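PDB 4K7J: GDSL-like Lipase/Acylhydrolase family protein from Neisseria meningitidis, which probably removes O-acetyl groups from peptidoglycan as an esterase of the SGNH hydrolase family, using a catalytic triad. Local coordinates for residues V89-Q97 with I125-M135. Residues are numbered along the deposited sequence; the frame is centred on the assembly and turned at random.
Sequences VYPANVKGQ and ILAHTGSGGSM
Ile125 sets CG1 beside its backbone N (chi1 -60°) and runs on extended, which carries CD1 to the Tyr90 ring, while CG2 points to Val94 and Pro91. Here the loop 89-97 bridges strands 125-128 and 133-139, one from each antiparallel sheet of a beta-sandwich domain, consistent with a galactose-binding-like fold. No hydrogen bond joins the two segments; the contact is largely apolar and buried. Ile125 CD1 approaches the ring obliquely, 3.5 Å from Tyr90 CE1, and Ile125 CG2 lies 4.0 Å from Val94 CG2. Two residues along the strand, Ala127 CB lies 3.8 Å from Pro91 CG. Ala92 CB touches both strands, 4.1 Å from Ala127 CB and 3.7 Å from Met135 CE. The Met135 chain, bent at chi2 and chi3, folds its methyl back to this point; Pro91 O is buried against Met135 CG without a polar partner. Phe199 of strand 195-203 meets the Tyr90 ring, the planes about 75° apart. After a type II beta turn, Val94 to Gln97, the extended Gln97 side chain carries NE2 to a hydrogen bond with Gly215 O and another with Tyr90 OH, 2.9 Å from Gln97 NE2 and almost in the amide plane.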
loop_
_atom_site.group_PDB
_atom_site.type_symbol
_atom_site.label_atom_id
_atom_site.label_comp_id
_atom_site.label_asym_id
_atom_site.label_seq_id
_atom_site.Cartn_x
_atom_site.Cartn_y
_atom_site.Cartn_z
ATOM N N VAL A 89 -0.979 -3.464 -8.649
ATOM C CA VAL A 89 -2.113 -2.558 -8.856
ATOM C C VAL A 89 -3.484 -3.267 -8.844
ATOM O O VAL A 89 -3.558 -4.489 -8.880
ATOM C CB VAL A 89 -1.949 -1.783 -10.169
ATOM C CG1 VAL A 89 -0.549 -1.175 -10.239
ATOM C CG2 VAL A 89 -2.184 -2.700 -11.361
ATOM N N TYR A 90 -4.565 -2.490 -8.786
ATOM C CA TYR A 90 -5.915 -3.052 -8.757
ATOM C C TYR A 90 -6.154 -3.889 -10.002
ATOM O O TYR A 90 -5.623 -3.585 -11.060
ATOM C CB TYR A 90 -6.974 -1.951 -8.742
ATOM C CG TYR A 90 -6.973 -1.023 -7.541
ATOM C CD1 TYR A 90 -6.311 -1.356 -6.365
ATOM C CD2 TYR A 90 -7.660 0.189 -7.585
ATOM C CE1 TYR A 90 -6.321 -0.503 -5.268
ATOM C CE2 TYR A 90 -7.681 1.053 -6.490
ATOM C CZ TYR A 90 -7.010 0.703 -5.341
ATOM O OH TYR A 90 -7.018 1.553 -4.266
ATOM N N PRO A 91 -6.980 -4.931 -9.885
ATOM C CA PRO A 91 -7.349 -5.684 -11.088
ATOM C C PRO A 91 -8.460 -4.991 -11.890
ATOM O O PRO A 91 -8.755 -5.431 -12.996
ATOM C CB PRO A 91 -7.851 -7.007 -10.513
ATOM C CG PRO A 91 -8.426 -6.635 -9.188
ATOM C CD PRO A 91 -7.553 -5.517 -8.663
ATOM N N ALA A 92 -9.050 -3.925 -11.346
ATOM C CA ALA A 92 -10.168 -3.222 -11.985
ATOM C C ALA A 92 -10.388 -1.893 -11.282
ATOM O O ALA A 92 -9.847 -1.687 -10.201
ATOM C CB ALA A 92 -11.447 -4.066 -11.913
ATOM N N ASN A 93 -11.171 -0.996 -11.884
ATOM C CA ASN A 93 -11.581 0.224 -11.192
ATOM C C ASN A 93 -12.227 -0.152 -9.871
ATOM O O ASN A 93 -13.001 -1.101 -9.808
ATOM C CB ASN A 93 -12.569 1.060 -12.021
ATOM C CG ASN A 93 -11.941 1.624 -13.277
ATOM O OD1 ASN A 93 -10.790 2.084 -13.254
ATOM N ND2 ASN A 93 -12.682 1.576 -14.391
ATOM N N VAL A 94 -11.880 0.589 -8.828
ATOM C CA VAL A 94 -12.477 0.436 -7.513
ATOM C C VAL A 94 -13.124 1.761 -7.141
ATOM O O VAL A 94 -12.444 2.791 -7.059
ATOM C CB VAL A 94 -11.418 0.101 -6.444
ATOM C CG1 VAL A 94 -12.044 0.120 -5.032
ATOM C CG2 VAL A 94 -10.741 -1.223 -6.740
ATOM N N LYS A 95 -14.433 1.722 -6.910
ATOM C CA LYS A 95 -15.214 2.920 -6.610
ATOM C C LYS A 95 -14.645 3.688 -5.427
ATOM O O LYS A 95 -14.429 3.119 -4.362
ATOM C CB LYS A 95 -16.668 2.546 -6.321
ATOM C CG LYS A 95 -17.504 3.708 -5.828
ATOM C CD LYS A 95 -18.983 3.431 -6.010
ATOM C CE LYS A 95 -19.816 4.621 -5.579
ATOM N NZ LYS A 95 -19.629 4.868 -4.123
ATOM N N GLY A 96 -14.385 4.974 -5.628
ATOM C CA GLY A 96 -13.923 5.829 -4.550
ATOM C C GLY A 96 -12.434 5.753 -4.302
ATOM O O GLY A 96 -11.915 6.404 -3.389
ATOM N N GLN A 97 -11.734 4.951 -5.101
ATOM C CA GLN A 97 -10.301 4.762 -4.900
ATOM C C GLN A 97 -9.589 4.936 -6.238
ATOM O O GLN A 97 -10.234 5.050 -7.276
ATOM C CB GLN A 97 -10.016 3.396 -4.239
ATOM C CG GLN A 97 -10.821 3.210 -2.940
ATOM C CD GLN A 97 -10.404 2.014 -2.066
ATOM O OE1 GLN A 97 -11.092 1.690 -1.100
ATOM N NE2 GLN A 97 -9.274 1.379 -2.389
ATOM N N ILE A 125 -9.098 -6.429 -1.722
ATOM C CA ILE A 125 -9.743 -6.144 -3.001
ATOM C C ILE A 125 -9.716 -7.371 -3.901
ATOM O O ILE A 125 -8.685 -8.033 -4.036
ATOM C CB ILE A 125 -9.052 -4.961 -3.719
ATOM C CG1 ILE A 125 -9.124 -3.708 -2.845
ATOM C CG2 ILE A 125 -9.667 -4.706 -5.111
ATOM C CD1 ILE A 125 -8.457 -2.511 -3.434
ATOM N N LEU A 126 -10.856 -7.690 -4.500
ATOM C CA LEU A 126 -10.870 -8.683 -5.566
ATOM C C LEU A 126 -11.779 -8.202 -6.686
ATOM O O LEU A 126 -12.574 -7.275 -6.493
ATOM C CB LEU A 126 -11.302 -10.064 -5.044
ATOM C CG LEU A 126 -12.703 -10.254 -4.444
ATOM C CD1 LEU A 126 -13.773 -10.468 -5.516
ATOM C CD2 LEU A 126 -12.734 -11.412 -3.442
ATOM N N ALA A 127 -11.660 -8.813 -7.861
ATOM C CA ALA A 127 -12.598 -8.511 -8.945
ATOM C C ALA A 127 -13.185 -9.801 -9.521
ATOM O O ALA A 127 -12.452 -10.755 -9.760
ATOM C CB ALA A 127 -11.929 -7.699 -10.016
ATOM N N HIS A 128 -14.501 -9.842 -9.717
ATOM C CA HIS A 128 -15.133 -10.989 -10.369
ATOM C C HIS A 128 -15.023 -10.769 -11.878
ATOM O O HIS A 128 -15.497 -9.751 -12.381
ATOM C CB HIS A 128 -16.624 -11.082 -9.999
ATOM C CG HIS A 128 -16.889 -11.170 -8.529
ATOM N ND1 HIS A 128 -16.397 -12.193 -7.743
ATOM C CD2 HIS A 128 -17.627 -10.383 -7.706
ATOM C CE1 HIS A 128 -16.808 -12.023 -6.498
ATOM N NE2 HIS A 128 -17.558 -10.936 -6.449
ATOM N N THR A 129 -14.407 -11.698 -12.599
ATOM C CA THR A 129 -14.171 -11.500 -14.028
ATOM C C THR A 129 -15.403 -11.878 -14.859
ATOM O O THR A 129 -15.667 -11.276 -15.900
ATOM C CB THR A 129 -12.970 -12.337 -14.570
ATOM O OG1 THR A 129 -13.296 -13.740 -14.543
ATOM C CG2 THR A 129 -11.698 -12.078 -13.774
ATOM N N GLY A 130 -16.138 -12.886 -14.405
ATOM C CA GLY A 130 -17.270 -13.402 -15.148
ATOM C C GLY A 130 -16.759 -14.276 -16.284
ATOM O O GLY A 130 -15.560 -14.318 -16.550
ATOM N N SER A 131 -17.659 -14.977 -16.960
ATOM C CA SER A 131 -17.274 -15.688 -18.176
ATOM C C SER A 131 -17.203 -14.661 -19.295
ATOM O O SER A 131 -17.847 -13.621 -19.220
ATOM C CB SER A 131 -18.290 -16.783 -18.501
ATOM O OG SER A 131 -19.600 -16.245 -18.587
ATOM N N GLY A 132 -16.420 -14.935 -20.330
ATOM C CA GLY A 132 -16.247 -13.968 -21.397
ATOM C C GLY A 132 -15.693 -12.657 -20.854
ATOM O O GLY A 132 -15.967 -11.583 -21.403
ATOM N N GLY A 133 -14.908 -12.753 -19.775
ATOM C CA GLY A 133 -14.345 -11.588 -19.102
ATOM C C GLY A 133 -13.147 -10.968 -19.787
ATOM O O GLY A 133 -12.347 -11.662 -20.423
ATOM N N SER A 134 -13.004 -9.654 -19.655
ATOM C CA SER A 134 -11.915 -8.948 -20.315
ATOM C C SER A 134 -11.443 -7.733 -19.505
ATOM O O SER A 134 -12.255 -6.990 -18.961
ATOM C CB SER A 134 -12.358 -8.500 -21.710
ATOM O OG SER A 134 -11.306 -7.822 -22.377
ATOM N N MET A 135 -10.131 -7.543 -19.420
ATOM C CA MET A 135 -9.564 -6.375 -18.747
ATOM C C MET A 135 -8.278 -5.959 -19.435
ATOM O O MET A 135 -7.397 -6.784 -19.674
ATOM C CB MET A 135 -9.292 -6.652 -17.261
ATOM C CG MET A 135 -8.666 -5.466 -16.514
ATOM S SD MET A 135 -9.720 -3.988 -16.530
ATOM C CE MET A 135 -11.148 -4.578 -15.612
#